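Long-range contacts in beta-N-acetylglucosaminidase-like protein Glycoside hydrolase family 20 (Flavobacterium johnsoniae, PDB 6YHH), which probably removes beta-linked N-acetylglucosamine units from chitin-derived oligosaccharides, as a beta-N-acetylhexosaminidase of glycoside hydrolase family 20: residues H156-D161 / M450-A455; L167-A172 / F496-L501; D415-V420 / W465-A470; T459-V464 / G502-K507. All blocks are in the same frame, centred on the assembly; numbering follows the deposited sequence.

Contact 1. Residues H156-D161 / M450-A455; sequences HFQPVD and MWTELA
The imidazole of His156 comes down beside the turn that runs from Thr452 to Ala455 and takes hold of it by one edge. With CG beside its own backbone N (chi1 -78°), the ring brings ND1 to within 2.7 Å of Thr452 O, which lies in the ring plane and is met almost along its C=O axis. One rim of the ring face lies under the carbonyl carbon of Ala455, and CE1 looks at Glu453 O. Thr452 returns the grip: its OG1 accepts the nearly straight bond (3.1 Å) from His156 N and also bonds to Asp152 O. Gln158, bent at chi2, meets Thr452 tip to tip, NE2 lying 3.7 Å from CG2; the same NE2 bonds to His156 O and only weakly to Ala455 O. An alanine in place of His156 would probably loosen the turn, since the ND1 bond and the ring packing on Ala455 would be lost. Both loops follow neighbouring parallel strands, 146-152 and 443-450, at the C-terminal rim of the TIM barrel, where catalytic sites of this fold lie; Glu453 sits about 7 Å, side chain to side chain, from Glu317, the predicted proton donor.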
# COMPACT_ATOMS: atom_id res chain seq x y z
N HIS A 156 5.96 4.74 -15.84
CA HIS A 156 5.08 5.02 -14.72
C HIS A 156 5.90 5.28 -13.49
O HIS A 156 6.66 4.45 -13.05
CB HIS A 156 4.10 3.88 -14.37
CG HIS A 156 2.92 3.78 -15.29
ND1 HIS A 156 2.99 3.13 -16.50
CD2 HIS A 156 1.67 4.29 -15.21
CE1 HIS A 156 1.82 3.20 -17.10
NE2 HIS A 156 1.00 3.89 -16.35
N PHE A 157 5.71 6.47 -12.95
CA PHE A 157 6.37 6.88 -11.73
C PHE A 157 5.97 5.90 -10.64
O PHE A 157 4.76 5.55 -10.48
CB PHE A 157 6.08 8.32 -11.38
CG PHE A 157 6.69 8.78 -10.08
CD1 PHE A 157 8.07 8.98 -10.01
CD2 PHE A 157 5.91 9.05 -8.95
CE1 PHE A 157 8.69 9.36 -8.86
CE2 PHE A 157 6.55 9.45 -7.77
CZ PHE A 157 7.94 9.66 -7.75
N GLN A 158 6.97 5.52 -9.86
CA GLN A 158 6.75 4.62 -8.72
C GLN A 158 7.11 5.38 -7.43
O GLN A 158 8.30 5.65 -7.16
CB GLN A 158 7.58 3.38 -8.83
CG GLN A 158 7.44 2.65 -10.16
CD GLN A 158 6.05 2.09 -10.36
OE1 GLN A 158 5.40 1.67 -9.45
NE2 GLN A 158 5.61 2.13 -11.60
N PRO A 159 6.10 5.71 -6.64
CA PRO A 159 6.35 6.53 -5.44
C PRO A 159 7.29 5.84 -4.41
O PRO A 159 7.58 4.64 -4.46
CB PRO A 159 4.95 6.70 -4.84
CG PRO A 159 4.08 6.72 -6.01
CD PRO A 159 4.66 5.53 -6.82
N VAL A 160 7.74 6.68 -3.47
CA VAL A 160 8.65 6.25 -2.42
C VAL A 160 8.20 4.96 -1.79
O VAL A 160 9.05 4.07 -1.54
CB VAL A 160 8.81 7.36 -1.38
CG1 VAL A 160 9.44 6.83 -0.12
CG2 VAL A 160 9.56 8.53 -1.98
N ASP A 161 6.89 4.79 -1.50
CA ASP A 161 6.46 3.55 -0.83
C ASP A 161 6.74 2.28 -1.65
O ASP A 161 7.03 1.21 -1.10
CB ASP A 161 4.98 3.59 -0.39
CG ASP A 161 4.01 3.79 -1.55
OD1 ASP A 161 4.13 4.73 -2.25
OD2 ASP A 161 3.09 2.97 -1.65
N MET A 450 12.45 -4.36 -14.52
CA MET A 450 11.03 -4.00 -14.52
C MET A 450 10.76 -2.67 -15.18
O MET A 450 10.69 -1.60 -14.52
CB MET A 450 10.40 -4.00 -13.14
CG MET A 450 8.87 -3.87 -13.23
SD MET A 450 8.10 -5.22 -14.16
CE MET A 450 6.57 -4.39 -14.62
N TRP A 451 10.69 -2.71 -16.50
CA TRP A 451 10.21 -1.63 -17.34
C TRP A 451 8.71 -1.38 -17.05
O TRP A 451 7.96 -2.34 -16.83
CB TRP A 451 10.45 -1.89 -18.78
CG TRP A 451 11.86 -2.20 -19.11
CD1 TRP A 451 12.41 -3.43 -19.30
CD2 TRP A 451 12.96 -1.29 -19.07
NE1 TRP A 451 13.79 -3.33 -19.47
CE2 TRP A 451 14.14 -2.03 -19.28
CE3 TRP A 451 13.05 0.06 -18.86
CZ2 TRP A 451 15.39 -1.42 -19.42
CZ3 TRP A 451 14.28 0.67 -18.99
CH2 TRP A 451 15.43 -0.04 -19.25
N THR A 452 8.30 -0.11 -16.99
CA THR A 452 6.94 0.21 -16.48
C THR A 452 5.96 0.85 -17.44
O THR A 452 4.95 1.39 -16.99
CB THR A 452 7.04 1.00 -15.17
OG1 THR A 452 7.76 2.23 -15.37
CG2 THR A 452 7.66 0.22 -14.08
N GLU A 453 6.12 0.60 -18.75
CA GLU A 453 5.09 1.01 -19.70
C GLU A 453 3.71 0.55 -19.28
O GLU A 453 2.72 1.32 -19.42
CB GLU A 453 5.32 0.45 -21.06
CG GLU A 453 6.55 0.99 -21.82
CD GLU A 453 7.86 0.35 -21.58
OE1 GLU A 453 8.05 -0.33 -20.53
OE2 GLU A 453 8.70 0.47 -22.54
N LEU A 454 3.61 -0.71 -18.80
CA LEU A 454 2.37 -1.34 -18.54
C LEU A 454 2.17 -1.75 -17.06
O LEU A 454 1.46 -2.73 -16.80
CB LEU A 454 2.16 -2.57 -19.45
CG LEU A 454 2.32 -2.31 -20.96
CD1 LEU A 454 2.25 -3.61 -21.82
CD2 LEU A 454 1.32 -1.23 -21.47
N ALA A 455 2.81 -1.04 -16.16
CA ALA A 455 2.67 -1.30 -14.72
C ALA A 455 2.57 0.00 -13.97
O ALA A 455 3.50 0.78 -13.94
CB ALA A 455 3.80 -2.12 -14.22

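Contact 2. Residues L167-A172 / F496-L501; sequences LDALAA and FRLEEL
This is plain helix packing on the outside of the barrel: the last turns of helix 160-172 lie against the tail of helix 484-497 and the short 3-10 turn that follows it. The middle of the contact is apolar and built from small groups on one side and leucine ends on the other. Leu498 and Leu501 both set CG beside the backbone N; Leu501 reaches across with its extended CD1 and Leu498 with its side branch CD2. CD2 of Leu498 rests 3.9 Å from Ala172 CB and a little farther from Ala169 CB, touching two alanines on the same face. Ala172 CB is shared, because Leu501 CD1 approaches it equally closely, at 3.9 Å. That same CD1 also reaches the backbone, 3.7 Å from Asp168 O, while the Asp168 CB flanks it. Trp465 borders the patch, touching both Ala169 and Leu498.

The polar part is carried by the Asp168 carboxylate. A water donates to its OD2 (2.8 Å) and to Leu501 O (2.7 Å), linking the side chain to that backbone carbonyl. Tyr219 OH holds OD2 as well, and Arg223 makes a salt bridge to OD1, so the carboxylate is probably kept ionised. With no direct hydrogen bond between the segments, the join rests on van der Waals packing of leucine methyls on alanine methyls and on the helix backbone at Asp168, and the water bridge adds a directional link.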
# COMPACT_ATOMS: atom_id res chain seq x y z
N LEU A 167 12.73 -2.72 -1.94
CA LEU A 167 14.02 -2.90 -1.32
C LEU A 167 13.90 -3.95 -0.23
O LEU A 167 14.80 -4.83 -0.11
CB LEU A 167 14.53 -1.56 -0.74
CG LEU A 167 15.01 -0.62 -1.82
CD1 LEU A 167 15.20 0.84 -1.29
CD2 LEU A 167 16.26 -1.11 -2.52
N ASP A 168 12.82 -3.96 0.57
CA ASP A 168 12.66 -5.05 1.56
C ASP A 168 12.56 -6.40 0.87
O ASP A 168 13.13 -7.39 1.38
CB ASP A 168 11.43 -4.80 2.43
CG ASP A 168 11.64 -3.64 3.41
OD1 ASP A 168 12.59 -3.76 4.22
OD2 ASP A 168 10.88 -2.70 3.39
N ALA A 169 11.85 -6.47 -0.25
CA ALA A 169 11.67 -7.75 -0.94
C ALA A 169 13.06 -8.24 -1.48
O ALA A 169 13.36 -9.47 -1.49
CB ALA A 169 10.67 -7.66 -2.06
N LEU A 170 13.83 -7.31 -2.01
CA LEU A 170 15.19 -7.63 -2.54
C LEU A 170 16.03 -8.25 -1.38
O LEU A 170 16.56 -9.33 -1.55
CB LEU A 170 15.94 -6.41 -3.08
CG LEU A 170 15.45 -5.89 -4.44
CD1 LEU A 170 16.42 -4.82 -4.93
CD2 LEU A 170 15.08 -6.83 -5.50
N ALA A 171 15.99 -7.61 -0.23
CA ALA A 171 16.73 -8.21 0.90
C ALA A 171 16.23 -9.57 1.27
O ALA A 171 17.00 -10.45 1.60
CB ALA A 171 16.80 -7.25 2.09
N ALA A 172 14.91 -9.74 1.27
CA ALA A 172 14.31 -11.01 1.61
C ALA A 172 14.77 -12.12 0.71
O ALA A 172 14.85 -13.32 1.14
CB ALA A 172 12.80 -10.87 1.53
N PHE A 496 4.06 -15.85 -0.59
CA PHE A 496 3.19 -15.54 0.53
C PHE A 496 3.86 -14.71 1.59
O PHE A 496 3.34 -13.65 1.99
CB PHE A 496 2.68 -16.85 1.05
CG PHE A 496 2.32 -16.92 2.51
CD1 PHE A 496 1.38 -16.10 3.04
CD2 PHE A 496 2.79 -17.96 3.29
CE1 PHE A 496 1.03 -16.17 4.36
CE2 PHE A 496 2.43 -18.11 4.64
CZ PHE A 496 1.50 -17.22 5.17
N ARG A 497 5.06 -15.11 2.03
CA ARG A 497 5.73 -14.39 3.11
C ARG A 497 6.20 -12.99 2.75
O ARG A 497 6.39 -12.15 3.61
CB ARG A 497 6.80 -15.26 3.76
CG ARG A 497 6.22 -16.44 4.53
CD ARG A 497 5.27 -16.03 5.68
NE ARG A 497 4.93 -17.23 6.50
CZ ARG A 497 4.03 -17.19 7.48
NH1 ARG A 497 3.40 -16.04 7.76
NH2 ARG A 497 3.69 -18.29 8.14
N LEU A 498 6.37 -12.71 1.44
CA LEU A 498 6.68 -11.35 1.05
C LEU A 498 5.55 -10.38 1.41
O LEU A 498 5.82 -9.16 1.53
CB LEU A 498 7.02 -11.26 -0.46
CG LEU A 498 8.24 -11.95 -0.99
CD1 LEU A 498 8.24 -11.92 -2.51
CD2 LEU A 498 9.49 -11.24 -0.48
N GLU A 499 4.34 -10.88 1.64
CA GLU A 499 3.23 -9.96 1.93
C GLU A 499 3.43 -9.20 3.21
O GLU A 499 2.91 -8.09 3.37
CB GLU A 499 1.90 -10.67 1.99
CG GLU A 499 1.36 -11.21 0.66
CD GLU A 499 -0.07 -11.58 0.74
OE1 GLU A 499 -0.40 -12.45 1.55
OE2 GLU A 499 -0.86 -10.86 0.07
N GLU A 500 4.20 -9.77 4.15
CA GLU A 500 4.46 -9.05 5.37
C GLU A 500 5.29 -7.80 5.19
O GLU A 500 5.33 -6.98 6.08
CB GLU A 500 5.11 -9.96 6.43
CG GLU A 500 6.58 -10.23 6.16
CD GLU A 500 7.19 -11.41 6.92
OE1 GLU A 500 6.43 -12.20 7.53
OE2 GLU A 500 8.43 -11.53 6.81
N LEU A 501 5.94 -7.67 4.05
CA LEU A 501 6.75 -6.52 3.74
C LEU A 501 5.94 -5.48 2.92
O LEU A 501 6.47 -4.47 2.48
CB LEU A 501 7.96 -6.99 2.89
CG LEU A 501 8.81 -8.04 3.59
CD1 LEU A 501 9.91 -8.57 2.64
CD2 LEU A 501 9.35 -7.58 4.91
O HOH W 1 8.13 -2.82 3.82

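Contact 3. Residues D415-V420 / W465-A470; sequences DLMYPV and WPRTAA
Arg467 leaves its helix with CG beside the backbone N (chi1 -65°), runs straight through chi2 and then bends at chi3 (-65°), which swings the guanidinium onto the loop 415-420. Met417, bent at both chi2 and chi3, doubles back so that its thioether end crosses the arginine at about a right angle, SD lying 3.9 Å from NH2. NH1 makes the direct bond, 2.9 Å to Tyr418 O, entering in the carbonyl plane on a lone pair although the guanidinium is tilted somewhat from that oxygen. A water accepts a second hydrogen bond from NH1 (2.9 Å) and another from Tyr418 N (2.8 Å), so both backbone polar groups of Tyr418 are tied to one nitrogen. NH2 is spent outside the pair, on Arg463 O and Ile414 O.

The aliphatic stem is used too. Val420 slides past it in the opposite direction, Val420 CB 3.8 Å from Arg467 CG, and Val420 CG2 settles on Ala470 CB at 3.6 Å, one turn along helix 467-476. An alanine in place of Arg467 would probably let the loop slacken, because the bonds to the Tyr418 and Ile414 carbonyls and the water link to Tyr418 N would go together with the packing under Val420. The guanidinium is thus a buried, presumably cationic group answered by carbonyl oxygens and water, and it stitches the loop after strand 406-408 to the start of helix 467-476.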
# COMPACT_ATOMS: atom_id res chain seq x y z
N ASP A 415 9.03 -7.60 -17.38
CA ASP A 415 7.92 -6.83 -17.86
C ASP A 415 7.18 -7.44 -19.01
O ASP A 415 6.01 -7.08 -19.24
CB ASP A 415 8.42 -5.42 -18.25
CG ASP A 415 9.40 -5.46 -19.38
OD1 ASP A 415 10.40 -6.19 -19.23
OD2 ASP A 415 9.20 -4.75 -20.42
N LEU A 416 7.82 -8.39 -19.76
CA LEU A 416 7.21 -8.93 -20.97
C LEU A 416 6.25 -10.08 -20.69
O LEU A 416 5.72 -10.69 -21.59
CB LEU A 416 8.38 -9.34 -21.91
CG LEU A 416 9.25 -8.12 -22.32
CD1 LEU A 416 10.38 -8.61 -23.26
CD2 LEU A 416 8.50 -6.92 -22.87
N MET A 417 6.15 -10.42 -19.41
CA MET A 417 5.14 -11.39 -18.93
C MET A 417 5.39 -12.83 -19.36
O MET A 417 4.45 -13.65 -19.45
CB MET A 417 3.69 -10.95 -19.24
CG MET A 417 3.41 -9.49 -18.83
SD MET A 417 3.97 -9.06 -17.18
CE MET A 417 2.85 -9.99 -16.18
N TYR A 418 6.64 -13.14 -19.59
CA TYR A 418 7.02 -14.57 -19.91
C TYR A 418 6.89 -15.48 -18.70
O TYR A 418 6.92 -15.07 -17.54
CB TYR A 418 8.46 -14.57 -20.45
CG TYR A 418 8.77 -13.75 -21.67
CD1 TYR A 418 7.96 -13.73 -22.76
CD2 TYR A 418 9.96 -13.04 -21.77
CE1 TYR A 418 8.26 -13.05 -23.90
CE2 TYR A 418 10.29 -12.35 -22.91
CZ TYR A 418 9.45 -12.34 -23.97
OH TYR A 418 9.77 -11.66 -25.14
N PRO A 419 6.78 -16.79 -18.98
CA PRO A 419 6.70 -17.76 -17.88
C PRO A 419 7.95 -17.75 -17.00
O PRO A 419 9.07 -17.50 -17.53
CB PRO A 419 6.58 -19.10 -18.60
CG PRO A 419 6.19 -18.76 -19.99
CD PRO A 419 6.80 -17.40 -20.30
N VAL A 420 7.76 -18.05 -15.72
CA VAL A 420 8.85 -18.05 -14.75
C VAL A 420 10.03 -18.93 -15.21
O VAL A 420 11.17 -18.57 -15.00
CB VAL A 420 8.41 -18.33 -13.34
CG1 VAL A 420 7.93 -19.82 -13.20
CG2 VAL A 420 9.47 -18.03 -12.32
N TRP A 465 6.91 -9.79 -8.71
CA TRP A 465 6.86 -10.93 -7.74
C TRP A 465 5.72 -11.83 -8.08
O TRP A 465 4.61 -11.35 -8.38
CB TRP A 465 6.71 -10.39 -6.32
CG TRP A 465 7.79 -9.34 -5.99
CD1 TRP A 465 7.65 -7.95 -5.92
CD2 TRP A 465 9.19 -9.60 -5.76
NE1 TRP A 465 8.88 -7.38 -5.69
CE2 TRP A 465 9.83 -8.37 -5.58
CE3 TRP A 465 9.98 -10.80 -5.75
CZ2 TRP A 465 11.19 -8.27 -5.39
CZ3 TRP A 465 11.34 -10.69 -5.52
CH2 TRP A 465 11.95 -9.41 -5.36
N PRO A 466 5.91 -13.17 -8.00
CA PRO A 466 7.08 -13.80 -7.43
C PRO A 466 8.16 -14.19 -8.43
O PRO A 466 9.17 -14.82 -8.03
CB PRO A 466 6.52 -15.06 -6.79
CG PRO A 466 5.44 -15.45 -7.79
CD PRO A 466 4.83 -14.12 -8.22
N ARG A 467 8.07 -13.84 -9.69
CA ARG A 467 9.07 -14.26 -10.64
C ARG A 467 10.48 -13.80 -10.32
O ARG A 467 11.46 -14.55 -10.60
CB ARG A 467 8.72 -13.95 -12.10
CG ARG A 467 7.49 -14.72 -12.63
CD ARG A 467 7.01 -14.42 -14.05
NE ARG A 467 6.56 -13.01 -14.05
CZ ARG A 467 6.76 -12.15 -15.01
NH1 ARG A 467 7.24 -12.51 -16.17
NH2 ARG A 467 6.47 -10.87 -14.77
N THR A 468 10.66 -12.60 -9.78
CA THR A 468 11.97 -12.12 -9.45
C THR A 468 12.63 -12.94 -8.31
O THR A 468 13.84 -12.96 -8.18
CB THR A 468 11.93 -10.62 -9.18
OG1 THR A 468 11.42 -10.03 -10.40
CG2 THR A 468 13.29 -10.07 -8.83
N ALA A 469 11.80 -13.64 -7.53
CA ALA A 469 12.33 -14.55 -6.47
C ALA A 469 13.03 -15.74 -7.07
O ALA A 469 14.08 -16.15 -6.58
CB ALA A 469 11.28 -14.90 -5.45
N ALA A 470 12.51 -16.26 -8.20
CA ALA A 470 13.19 -17.31 -8.95
C ALA A 470 14.49 -16.80 -9.58
O ALA A 470 15.50 -17.48 -9.58
CB ALA A 470 12.25 -17.93 -9.96
O HOH W 2 8.76 -11.71 -18.55

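Contact 4. Residues T459-V464 / G502-K507; sequences TFDSRV and GLTHIK
The Phe460 ring has Val464 CG2 over the rim of one face, 3.6 Å above the plane, and Asp461 OD1 at its edge, in plane. The carboxylate of Asp461 is the flat group that crosses to the loop 502-507. Leu503 meets it at about a right angle, CD1 lying 3.5 Å from CG, while OD2 offers its anti lone pair to Thr504 N in a 2.8 Å bond. That oxygen is also paired with Arg165 in a salt bridge, so a backbone amide and a cation grip it together and would probably favour the ionised form. Asp461 gets there with CG beside its own backbone N (chi1 -66°).

Helix 460-464 is a short piece in the connection after strand 443-450, the last parallel strand of the TIM barrel, and here it packs against the linker between helices 484-497 and 507-517. Thr504 OG1 stands between its backbone N and carbonyl carbon, from where it reaches two waters, each 2.7 Å away. One of them accepts from Asp461 N (2.9 Å) and the other, weakly, from Ser462 N, so amides of the helix are met through solvent. Closest along the backbones is Ser462 to His505, whose CB presses on Ser462 CA at 3.6 Å; the ring of His505 leads off to bond Ser495 O through NE2. Within the segment 459-464, Ser462 OG donates to Thr459 O (2.6 Å) and accepts from Arg463 NH1. Lys507 NZ bonds Asn508 OD1 of the second subunit.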
# COMPACT_ATOMS: atom_id res chain seq x y z
N THR A 459 -0.08 -2.12 -9.88
CA THR A 459 0.16 -3.42 -10.46
C THR A 459 1.67 -3.85 -10.50
O THR A 459 1.95 -5.00 -10.80
CB THR A 459 -0.39 -3.63 -11.89
OG1 THR A 459 0.23 -2.71 -12.79
CG2 THR A 459 -1.85 -3.34 -11.92
N PHE A 460 2.56 -2.93 -10.14
CA PHE A 460 4.02 -3.12 -10.16
C PHE A 460 4.44 -4.43 -9.48
O PHE A 460 5.07 -5.31 -10.09
CB PHE A 460 4.71 -1.97 -9.43
CG PHE A 460 6.20 -2.02 -9.53
CD1 PHE A 460 6.83 -1.45 -10.61
CD2 PHE A 460 6.98 -2.58 -8.52
CE1 PHE A 460 8.19 -1.51 -10.80
CE2 PHE A 460 8.35 -2.65 -8.65
CZ PHE A 460 8.98 -2.07 -9.76
N ASP A 461 4.01 -4.62 -8.23
CA ASP A 461 4.45 -5.81 -7.49
C ASP A 461 3.93 -7.14 -8.12
O ASP A 461 4.69 -8.15 -8.12
CB ASP A 461 4.03 -5.75 -6.04
CG ASP A 461 4.68 -4.67 -5.25
OD1 ASP A 461 5.63 -4.09 -5.73
OD2 ASP A 461 4.19 -4.43 -4.09
N SER A 462 2.72 -7.12 -8.73
CA SER A 462 2.20 -8.30 -9.38
C SER A 462 3.03 -8.72 -10.59
O SER A 462 2.98 -9.89 -11.04
CB SER A 462 0.75 -8.11 -9.84
OG SER A 462 0.60 -7.27 -10.93
N ARG A 463 3.69 -7.76 -11.19
CA ARG A 463 4.61 -8.06 -12.32
C ARG A 463 5.98 -8.54 -11.80
O ARG A 463 6.59 -9.52 -12.32
CB ARG A 463 4.73 -6.80 -13.22
CG ARG A 463 3.62 -6.74 -14.28
CD ARG A 463 2.20 -6.82 -13.78
NE ARG A 463 1.26 -6.95 -14.90
CZ ARG A 463 0.16 -7.72 -14.86
NH1 ARG A 463 -0.27 -8.26 -13.71
NH2 ARG A 463 -0.58 -7.86 -15.98
N VAL A 464 6.53 -7.87 -10.79
CA VAL A 464 7.88 -8.21 -10.28
C VAL A 464 7.90 -9.55 -9.54
O VAL A 464 8.84 -10.32 -9.74
CB VAL A 464 8.44 -7.08 -9.41
CG1 VAL A 464 9.82 -7.40 -8.87
CG2 VAL A 464 8.51 -5.84 -10.27
N GLY A 502 4.64 -5.70 2.77
CA GLY A 502 3.76 -4.78 2.05
C GLY A 502 3.59 -5.07 0.59
O GLY A 502 2.86 -4.35 -0.12
N LEU A 503 4.26 -6.10 0.08
CA LEU A 503 4.16 -6.36 -1.36
C LEU A 503 2.73 -6.68 -1.76
O LEU A 503 1.98 -7.37 -1.05
CB LEU A 503 5.13 -7.53 -1.80
CG LEU A 503 6.60 -7.14 -2.06
CD1 LEU A 503 6.94 -5.95 -2.86
CD2 LEU A 503 7.19 -6.72 -0.72
N THR A 504 2.29 -6.18 -2.90
CA THR A 504 0.86 -6.11 -3.23
C THR A 504 0.49 -7.12 -4.27
O THR A 504 -0.61 -7.09 -4.80
CB THR A 504 0.45 -4.76 -3.81
OG1 THR A 504 1.04 -4.53 -5.11
CG2 THR A 504 0.86 -3.58 -2.92
N HIS A 505 1.41 -8.02 -4.62
CA HIS A 505 1.16 -8.91 -5.77
C HIS A 505 -0.14 -9.74 -5.67
O HIS A 505 -0.86 -9.89 -6.65
CB HIS A 505 2.35 -9.80 -6.07
CG HIS A 505 2.87 -10.54 -4.89
ND1 HIS A 505 3.33 -9.89 -3.76
CD2 HIS A 505 3.07 -11.87 -4.67
CE1 HIS A 505 3.70 -10.79 -2.87
NE2 HIS A 505 3.62 -12.00 -3.43
N ILE A 506 -0.45 -10.23 -4.50
CA ILE A 506 -1.66 -11.03 -4.29
C ILE A 506 -2.83 -10.09 -3.99
O ILE A 506 -3.93 -10.22 -4.57
CB ILE A 506 -1.45 -12.07 -3.13
CG1 ILE A 506 -0.26 -13.00 -3.47
CG2 ILE A 506 -2.68 -12.92 -2.98
CD1 ILE A 506 0.30 -13.73 -2.28
N LYS A 507 -2.66 -9.16 -3.06
CA LYS A 507 -3.82 -8.41 -2.53
C LYS A 507 -4.40 -7.38 -3.50
O LYS A 507 -5.62 -7.17 -3.52
CB LYS A 507 -3.47 -7.76 -1.16
CG LYS A 507 -2.51 -6.59 -1.19
CD LYS A 507 -2.04 -6.22 0.20
CE LYS A 507 -1.22 -4.99 0.20
NZ LYS A 507 -0.58 -4.72 1.55
O HOH W 3 2.57 -2.75 -6.52
O HOH W 4 0.33 -5.49 -7.53

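All four contacts gather around the seam where the TIM barrel closes, their centres 11 to 18 Å apart. Contact 1 uses the loop leading into helix 160-172 and contact 2 that helix's last turns, without touching each other. Contact 1 lies at the rim, next to the parallel strands 146-152 and 443-450. Along the chain, contact 3 is nested within the loop closed by contact 2, while contact 4 comes after contact 1 and crosses contacts 2 and 3. Met450 of contact 1 packs on Phe460, Arg463 and Val464 of contact 4, and Trp465 from contact 3 touches both Ala169 and Leu503. The beginning and end of the barrel domain, and the segment that follows it, are thus packed together through neighbouring contacts; segments of contacts 1, 2 and 4 also reach the second subunit.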